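Local coordinates for protein alpha-1,3-glucanase (Paenibacillus glycanilyticus, PDB 6K0P) that probably hydrolyses the alpha-1,3-glycosidic bonds of alpha-1,3-glucan, as a bacterial glycoside hydrolase of family 87, at residues A331-S339 / T352-A362; Q505-N513 / G537-K545. The protein carries 1 engineered substitution. All coordinates share one frame; numbering follows the deposited sequence. Where two conformers were deposited one is given.

Overall arrangement
Both contacts join successive coils of the parallel beta-helix that forms the larger part of this catalytic domain, contact 1 through one pair of parallel strands, contact 2 through two such pairs on either side of a corner. They follow each other along the chain: 331-339 with 352-362 closes before 505-513 with 537-545 opens. Their centres stand about 26 Å apart, and their nearest atoms about 15 Å. Contact 1 is buried, lies nearer the centre of the molecule and has a bound glucose about 4 Å from the Asn337 side chain. Contact 2 is partly buried and belongs to the last coils, where strand 537-541 goes on to pair with 563-569. One stacking scheme thus serves both places.

Contact 1: residues A331-S339 / T352-A362; sequences AGINMTNGS and TGDDSFALFSA. Engineered in segment 331-339: Ala331 (natural residue Asp).
Ala358 O is gripped by two hydrogen bonds and a C-H...O contact: Met335 N donates to it at 3.2 Å from above the carbonyl plane, 38° out of it, the Tyr375 hydroxyl is the second donor, and Asn334 CA lies 3.4 Å away. The parallel ladder continues with Ala358 N to Ile333 O at 2.9 Å and Phe360 N to Met335 O at 2.9 Å. Bulky apolar residues suit the face carrying Ile333, Met335, Phe357 and Leu359, where like meets like. Leu359 has CG anti to its backbone N (chi1 -172°), which brings CD1 within 3.8 Å of Met335 CB, while Ile333 CD1 reaches the edge of the Phe357 ring at CE1, 4.2 Å away. Gly332 fits because a beta carbon there would collide with Ser356 O. Beside it stands engineered Ala331, an aspartate in the natural enzyme, against the backbone of Asp355. Asp354 forms a salt bridge with Arg280, which lines a glycan pocket together with Trp311, a residue touched by Asn334 and Thr336. Strand 333-336 lies between 308-313 and 357-360 in the parallel beta-helix, and 357-360 pairs in turn with 389-392; Ile325 of strand 319-326 packs on both Ile333 and Phe357.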
loop_
_atom_site.group_PDB
_atom_site.type_symbol
_atom_site.label_atom_id
_atom_site.label_comp_id
_atom_site.label_asym_id
_atom_site.label_seq_id
_atom_site.Cartn_x
_atom_site.Cartn_y
_atom_site.Cartn_z
ATOM N N ALA A 331 -6.611 0.201 -4.971
ATOM C CA ALA A 331 -5.519 -0.759 -4.852
ATOM C C ALA A 331 -4.243 -0.251 -5.522
ATOM O O ALA A 331 -4.283 0.523 -6.478
ATOM C CB ALA A 331 -5.930 -2.095 -5.485
ATOM N N GLY A 332 -3.095 -0.697 -5.015
ATOM C CA GLY A 332 -1.822 -0.333 -5.628
ATOM C C GLY A 332 -1.555 -1.133 -6.894
ATOM O O GLY A 332 -1.584 -0.599 -8.011
ATOM N N ILE A 333 -1.289 -2.426 -6.722
ATOM C CA ILE A 333 -1.171 -3.368 -7.831
ATOM C C ILE A 333 -2.099 -4.534 -7.544
ATOM O O ILE A 333 -2.037 -5.124 -6.457
ATOM C CB ILE A 333 0.264 -3.898 -8.019
ATOM C CG1 ILE A 333 1.236 -2.770 -8.375
ATOM C CG2 ILE A 333 0.277 -4.976 -9.101
ATOM C CD1 ILE A 333 2.696 -3.221 -8.453
ATOM N N ASN A 334 -2.955 -4.863 -8.511
ATOM C CA ASN A 334 -3.801 -6.045 -8.442
ATOM C C ASN A 334 -3.583 -6.812 -9.736
ATOM O O ASN A 334 -3.391 -6.208 -10.794
ATOM C CB ASN A 334 -5.277 -5.647 -8.310
ATOM C CG ASN A 334 -6.182 -6.813 -7.914
ATOM O OD1 ASN A 334 -5.727 -7.932 -7.679
ATOM N ND2 ASN A 334 -7.479 -6.540 -7.838
ATOM N N MET A 335 -3.541 -8.134 -9.641
ATOM C CA MET A 335 -3.405 -8.993 -10.808
ATOM C C MET A 335 -4.558 -9.975 -10.762
ATOM O O MET A 335 -4.692 -10.719 -9.788
ATOM C CB MET A 335 -2.057 -9.720 -10.781
ATOM C CG MET A 335 -0.857 -8.775 -10.735
ATOM S SD MET A 335 -0.721 -7.708 -12.188
ATOM C CE MET A 335 -0.235 -8.921 -13.369
ATOM N N THR A 336 -5.406 -9.953 -11.786
ATOM C CA THR A 336 -6.675 -10.667 -11.727
ATOM C C THR A 336 -6.855 -11.590 -12.925
ATOM O O THR A 336 -6.147 -11.505 -13.935
ATOM C CB THR A 336 -7.877 -9.709 -11.660
ATOM O OG1 THR A 336 -8.174 -9.223 -12.981
ATOM C CG2 THR A 336 -7.600 -8.531 -10.742
ATOM N N ASN A 337 -7.834 -12.484 -12.789
ATOM C CA ASN A 337 -8.485 -13.137 -13.930
ATOM C C ASN A 337 -7.491 -13.832 -14.860
ATOM O O ASN A 337 -7.465 -13.580 -16.067
ATOM C CB ASN A 337 -9.355 -12.141 -14.704
ATOM C CG ASN A 337 -10.476 -11.568 -13.861
ATOM O OD1 ASN A 337 -10.503 -11.740 -12.639
ATOM N ND2 ASN A 337 -11.413 -10.883 -14.511
ATOM N N GLY A 338 -6.684 -14.729 -14.295
ATOM C CA GLY A 338 -5.760 -15.530 -15.065
ATOM C C GLY A 338 -4.320 -15.073 -14.999
ATOM O O GLY A 338 -3.434 -15.802 -15.459
ATOM N N SER A 339 -4.059 -13.897 -14.433
ATOM C CA SER A 339 -2.705 -13.361 -14.382
ATOM C C SER A 339 -1.754 -14.320 -13.685
ATOM O O SER A 339 -1.946 -14.655 -12.507
ATOM C CB SER A 339 -2.718 -12.011 -13.667
ATOM O OG SER A 339 -3.542 -11.084 -14.356
ATOM N N THR A 352 -2.167 3.494 0.074
ATOM C CA THR A 352 -3.138 3.055 -0.924
ATOM C C THR A 352 -4.561 3.181 -0.375
ATOM O O THR A 352 -4.779 3.328 0.835
ATOM C CB THR A 352 -2.859 1.632 -1.415
ATOM O OG1 THR A 352 -3.051 0.696 -0.347
ATOM C CG2 THR A 352 -1.435 1.506 -1.964
ATOM N N GLY A 353 -5.538 3.149 -1.286
ATOM C CA GLY A 353 -6.927 3.370 -0.918
ATOM C C GLY A 353 -7.765 2.104 -0.920
ATOM O O GLY A 353 -8.985 2.136 -0.706
ATOM N N ASP A 354 -7.109 0.984 -1.200
ATOM C CA ASP A 354 -7.666 -0.367 -1.104
ATOM C C ASP A 354 -6.455 -1.291 -0.997
ATOM O O ASP A 354 -5.336 -0.816 -0.764
ATOM C CB ASP A 354 -8.589 -0.652 -2.294
ATOM C CG ASP A 354 -9.700 -1.640 -1.963
ATOM O OD1 ASP A 354 -9.403 -2.811 -1.633
ATOM O OD2 ASP A 354 -10.884 -1.252 -2.047
ATOM N N ASP A 355 -6.662 -2.605 -1.156
ATOM C CA ASP A 355 -5.582 -3.582 -0.997
ATOM C C ASP A 355 -4.315 -3.085 -1.684
ATOM O O ASP A 355 -4.325 -2.787 -2.880
ATOM C CB ASP A 355 -5.985 -4.916 -1.641
ATOM C CG ASP A 355 -7.116 -5.630 -0.920
ATOM O OD1 ASP A 355 -7.254 -5.524 0.318
ATOM O OD2 ASP A 355 -7.862 -6.348 -1.628
ATOM N N SER A 356 -3.208 -2.994 -0.944
ATOM C CA SER A 356 -2.014 -2.400 -1.552
ATOM C C SER A 356 -1.460 -3.293 -2.654
ATOM O O SER A 356 -1.214 -2.833 -3.777
ATOM C CB SER A 356 -0.937 -2.131 -0.508
ATOM O OG SER A 356 -1.386 -1.200 0.469
ATOM N N PHE A 357 -1.262 -4.575 -2.351
ATOM C CA PHE A 357 -0.819 -5.573 -3.320
ATOM C C PHE A 357 -1.811 -6.715 -3.242
ATOM O O PHE A 357 -2.024 -7.272 -2.161
ATOM C CB PHE A 357 0.586 -6.076 -2.977
ATOM C CG PHE A 357 1.645 -5.013 -3.044
ATOM C CD1 PHE A 357 2.182 -4.623 -4.263
ATOM C CD2 PHE A 357 2.095 -4.404 -1.890
ATOM C CE1 PHE A 357 3.166 -3.637 -4.326
ATOM C CE2 PHE A 357 3.071 -3.417 -1.947
ATOM C CZ PHE A 357 3.603 -3.034 -3.165
ATOM N N ALA A 358 -2.416 -7.062 -4.374
ATOM C CA ALA A 358 -3.501 -8.034 -4.377
ATOM C C ALA A 358 -3.365 -8.985 -5.557
ATOM O O ALA A 358 -2.781 -8.651 -6.596
ATOM C CB ALA A 358 -4.872 -7.352 -4.426
ATOM N N LEU A 359 -3.926 -10.179 -5.371
ATOM C CA LEU A 359 -4.013 -11.200 -6.406
ATOM C C LEU A 359 -5.424 -11.754 -6.349
ATOM O O LEU A 359 -5.840 -12.269 -5.307
ATOM C CB LEU A 359 -2.982 -12.305 -6.145
ATOM C CG LEU A 359 -2.811 -13.361 -7.240
ATOM C CD1 LEU A 359 -2.340 -12.756 -8.566
ATOM C CD2 LEU A 359 -1.808 -14.402 -6.769
ATOM N N PHE A 360 -6.183 -11.590 -7.426
ATOM C CA PHE A 360 -7.559 -12.085 -7.468
ATOM C C PHE A 360 -7.660 -13.150 -8.546
ATOM O O PHE A 360 -7.626 -12.841 -9.740
ATOM C CB PHE A 360 -8.588 -10.980 -7.707
ATOM C CG PHE A 360 -10.013 -11.437 -7.466
ATOM C CD1 PHE A 360 -10.698 -12.167 -8.427
ATOM C CD2 PHE A 360 -10.644 -11.173 -6.261
ATOM C CE1 PHE A 360 -11.993 -12.606 -8.192
ATOM C CE2 PHE A 360 -11.938 -11.608 -6.020
ATOM C CZ PHE A 360 -12.611 -12.320 -6.983
ATOM N N SER A 361 -7.819 -14.394 -8.125
ATOM C CA SER A 361 -7.869 -15.513 -9.053
ATOM C C SER A 361 -9.302 -15.757 -9.500
ATOM O O SER A 361 -10.217 -15.847 -8.675
ATOM C CB SER A 361 -7.301 -16.755 -8.380
ATOM O OG SER A 361 -7.181 -17.836 -9.283
ATOM N N ALA A 362 -9.489 -15.864 -10.811
ATOM C CA ALA A 362 -10.797 -16.140 -11.384
ATOM C C ALA A 362 -10.573 -16.760 -12.752
ATOM O O ALA A 362 -9.496 -16.630 -13.340
ATOM C CB ALA A 362 -11.642 -14.867 -11.496
#

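Contact 2: residues Q505-N513 / G537-K545; sequences QNIRVENVN and GGASFTNVK
Asn543 ND2 donates to Asn511 OD1 across the contact, a nearly straight bond of 2.9 Å whose N-H...O angle is 167°. The acceptor lies in the amide plane of Asn543, yet the two amides are turned 78° against each other. With CG anti to the backbone N (chi1 -164°), Asn543 reaches over to its neighbour. Both asparagines have positive phi and psi, which this residue type tolerates well, and each sits where its chain turns a corner. Main-chain bonds carry the pairing through these corners: Asn511 N meets Thr542 O at 2.9 Å and Val512 N meets Asn543 O at 3.1 Å. Asn511 ND2 passes the chain of amides on to Asn481 OD1, so equivalent asparagines on successive coils form an asparagine ladder, a feature well known from right-handed parallel beta-helices such as pectate lyase. An alanine here would take away the acceptor for Asn543 ND2 and the donor to Asn481, and would probably break the ladder at this rung and let the Asn543 amide turn. Inward of the corner, branched valines fill the core: the Val509 and Val544 side chains cross at about a right angle, CG1 of the first 3.7 Å from CG2 of the second, and Val509 lies alongside Phe541, with CB 3.9 Å from CD2. The Phe541 ring is held in turn by an edge-to-face contact with Trp573 and by Leu492. Where the pairing begins, a water accepts a hydrogen bond from Ile507 N and donates one to Gly538 O, bridging the two strands. Arg508 forms a salt bridge to Asp431 through NH2, and its NH1 hydrogen-bonds Asn506 O, which lies in the guanidinium plane.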
loop_
_atom_site.group_PDB
_atom_site.type_symbol
_atom_site.label_atom_id
_atom_site.label_comp_id
_atom_site.label_asym_id
_atom_site.label_seq_id
_atom_site.Cartn_x
_atom_site.Cartn_y
_atom_site.Cartn_z
ATOM N N GLN A 505 -8.811 -27.127 4.340
ATOM C CA GLN A 505 -7.873 -28.244 4.348
ATOM C C GLN A 505 -6.462 -27.747 4.073
ATOM O O GLN A 505 -6.261 -26.782 3.328
ATOM C CB GLN A 505 -8.274 -29.319 3.330
ATOM C CG GLN A 505 -9.615 -29.959 3.669
ATOM C CD GLN A 505 -9.946 -31.154 2.794
ATOM O OE1 GLN A 505 -9.716 -31.135 1.590
ATOM N NE2 GLN A 505 -10.485 -32.204 3.397
ATOM N N ASN A 506 -5.483 -28.424 4.675
ATOM C CA ASN A 506 -4.066 -28.069 4.522
ATOM C C ASN A 506 -3.816 -26.587 4.797
ATOM O O ASN A 506 -3.238 -25.872 3.975
ATOM C CB ASN A 506 -3.520 -28.461 3.148
ATOM C CG ASN A 506 -3.499 -29.955 2.932
ATOM O OD1 ASN A 506 -3.581 -30.732 3.886
ATOM N ND2 ASN A 506 -3.374 -30.364 1.674
ATOM N N ILE A 507 -4.275 -26.129 5.957
ATOM C CA ILE A 507 -4.002 -24.782 6.453
ATOM C C ILE A 507 -2.977 -24.938 7.563
ATOM O O ILE A 507 -3.283 -25.514 8.613
ATOM C CB ILE A 507 -5.268 -24.105 6.992
ATOM C CG1 ILE A 507 -6.460 -24.301 6.047
ATOM C CG2 ILE A 507 -4.997 -22.623 7.312
ATOM C CD1 ILE A 507 -6.292 -23.653 4.679
ATOM N N ARG A 508 -1.760 -24.444 7.349
ATOM C CA ARG A 508 -0.683 -24.658 8.304
ATOM C C ARG A 508 -0.009 -23.339 8.635
ATOM O O ARG A 508 0.180 -22.493 7.754
ATOM C CB ARG A 508 0.362 -25.627 7.758
ATOM C CG ARG A 508 -0.208 -26.977 7.344
ATOM C CD ARG A 508 -0.550 -26.979 5.867
ATOM N NE ARG A 508 0.662 -27.024 5.057
ATOM C CZ ARG A 508 0.739 -26.623 3.792
ATOM N NH1 ARG A 508 -0.329 -26.129 3.177
ATOM N NH2 ARG A 508 1.893 -26.722 3.145
ATOM N N VAL A 509 0.355 -23.187 9.907
ATOM C CA VAL A 509 0.974 -21.981 10.451
ATOM C C VAL A 509 2.240 -22.424 11.172
ATOM O O VAL A 509 2.173 -23.296 12.046
ATOM C CB VAL A 509 0.019 -21.270 11.425
ATOM C CG1 VAL A 509 0.604 -19.958 11.908
ATOM C CG2 VAL A 509 -1.357 -21.042 10.772
ATOM N N GLU A 510 3.389 -21.843 10.810
ATOM C CA GLU A 510 4.676 -22.296 11.341
ATOM C C GLU A 510 5.568 -21.105 11.666
ATOM O O GLU A 510 5.731 -20.208 10.832
ATOM C CB GLU A 510 5.407 -23.171 10.312
ATOM C CG GLU A 510 4.600 -24.346 9.771
ATOM C CD GLU A 510 5.314 -25.082 8.644
ATOM O OE1 GLU A 510 6.305 -24.541 8.096
ATOM O OE2 GLU A 510 4.872 -26.201 8.300
ATOM N N ASN A 511 6.188 -21.112 12.847
ATOM C CA ASN A 511 7.168 -20.091 13.236
ATOM C C ASN A 511 6.547 -18.690 13.192
ATOM O O ASN A 511 6.928 -17.834 12.390
ATOM C CB ASN A 511 8.428 -20.128 12.360
ATOM C CG ASN A 511 9.100 -21.478 12.359
ATOM O OD1 ASN A 511 9.066 -22.201 13.351
ATOM N ND2 ASN A 511 9.733 -21.821 11.242
ATOM N N VAL A 512 5.576 -18.481 14.072
ATOM C CA VAL A 512 4.826 -17.232 14.119
ATOM C C VAL A 512 4.854 -16.714 15.548
ATOM O O VAL A 512 4.622 -17.476 16.492
ATOM C CB VAL A 512 3.382 -17.415 13.617
ATOM C CG1 VAL A 512 2.561 -16.153 13.849
ATOM C CG2 VAL A 512 3.393 -17.777 12.137
ATOM N N ASN A 513 5.146 -15.425 15.705
ATOM C CA ASN A 513 5.093 -14.747 16.992
ATOM C C ASN A 513 3.988 -13.703 16.942
ATOM O O ASN A 513 3.936 -12.895 16.005
ATOM C CB ASN A 513 6.434 -14.081 17.304
ATOM C CG ASN A 513 7.547 -15.085 17.437
ATOM O OD1 ASN A 513 7.446 -16.032 18.217
ATOM N ND2 ASN A 513 8.606 -14.906 16.657
ATOM N N GLY A 537 -13.291 -27.277 9.283
ATOM C CA GLY A 537 -12.043 -27.859 8.826
ATOM C C GLY A 537 -11.022 -27.869 9.941
ATOM O O GLY A 537 -11.241 -28.486 10.986
ATOM N N GLY A 538 -9.907 -27.185 9.751
ATOM C CA GLY A 538 -8.936 -27.087 10.823
ATOM C C GLY A 538 -7.684 -26.388 10.343
ATOM O O GLY A 538 -7.572 -25.982 9.181
ATOM N N ALA A 539 -6.740 -26.245 11.273
ATOM C CA ALA A 539 -5.442 -25.667 10.957
ATOM C C ALA A 539 -4.406 -26.235 11.911
ATOM O O ALA A 539 -4.719 -26.556 13.060
ATOM C CB ALA A 539 -5.456 -24.133 11.064
ATOM N N SER A 540 -3.174 -26.347 11.426
ATOM C CA SER A 540 -2.053 -26.836 12.216
ATOM C C SER A 540 -1.155 -25.677 12.619
ATOM O O SER A 540 -0.973 -24.722 11.857
ATOM C CB SER A 540 -1.234 -27.846 11.415
ATOM O OG SER A 540 -2.030 -28.956 11.042
ATOM N N PHE A 541 -0.588 -25.776 13.821
ATOM C CA PHE A 541 0.251 -24.734 14.401
ATOM C C PHE A 541 1.533 -25.363 14.915
ATOM O O PHE A 541 1.489 -26.279 15.742
ATOM C CB PHE A 541 -0.486 -24.019 15.537
ATOM C CG PHE A 541 -1.774 -23.382 15.098
ATOM C CD1 PHE A 541 -2.924 -24.146 14.943
ATOM C CD2 PHE A 541 -1.828 -22.029 14.794
ATOM C CE1 PHE A 541 -4.110 -23.574 14.516
ATOM C CE2 PHE A 541 -3.007 -21.445 14.374
ATOM C CZ PHE A 541 -4.154 -22.214 14.226
ATOM N N THR A 542 2.668 -24.879 14.422
ATOM C CA THR A 542 3.983 -25.325 14.862
ATOM C C THR A 542 4.773 -24.087 15.250
ATOM O O THR A 542 4.926 -23.173 14.435
ATOM C CB THR A 542 4.701 -26.057 13.729
ATOM O OG1 THR A 542 3.874 -27.119 13.243
ATOM C CG2 THR A 542 6.034 -26.626 14.213
ATOM N N ASN A 543 5.275 -24.055 16.482
ATOM C CA ASN A 543 6.116 -22.950 16.941
ATOM C C ASN A 543 5.397 -21.607 16.800
ATOM O O ASN A 543 5.954 -20.626 16.298
ATOM C CB ASN A 543 7.471 -22.939 16.229
ATOM C CG ASN A 543 8.487 -22.075 16.940
ATOM O OD1 ASN A 543 8.429 -21.909 18.159
ATOM N ND2 ASN A 543 9.420 -21.506 16.183
ATOM N N VAL A 544 4.146 -21.569 17.248
ATOM C CA VAL A 544 3.353 -20.344 17.254
ATOM C C VAL A 544 3.283 -19.861 18.698
ATOM O O VAL A 544 2.716 -20.535 19.567
ATOM C CB VAL A 544 1.962 -20.557 16.642
ATOM C CG1 VAL A 544 1.134 -19.274 16.745
ATOM C CG2 VAL A 544 2.086 -20.995 15.174
ATOM N N LYS A 545 3.885 -18.704 18.963
ATOM C CA LYS A 545 3.921 -18.119 20.297
ATOM C C LYS A 545 2.939 -16.957 20.367
ATOM O O LYS A 545 2.932 -16.088 19.487
ATOM C CB LYS A 545 5.330 -17.619 20.624
ATOM C CG LYS A 545 6.400 -18.716 20.698
ATOM C CD LYS A 545 5.993 -19.817 21.682
ATOM C CE LYS A 545 7.194 -20.641 22.139
ATOM N NZ LYS A 545 7.784 -21.451 21.043
HETATM O O HOH W 1 -5.870 -27.685 7.827
HETATM O O HOH W 2 1.950 -26.255 11.524
HETATM O O HOH W 3 7.756 -18.675 17.190
#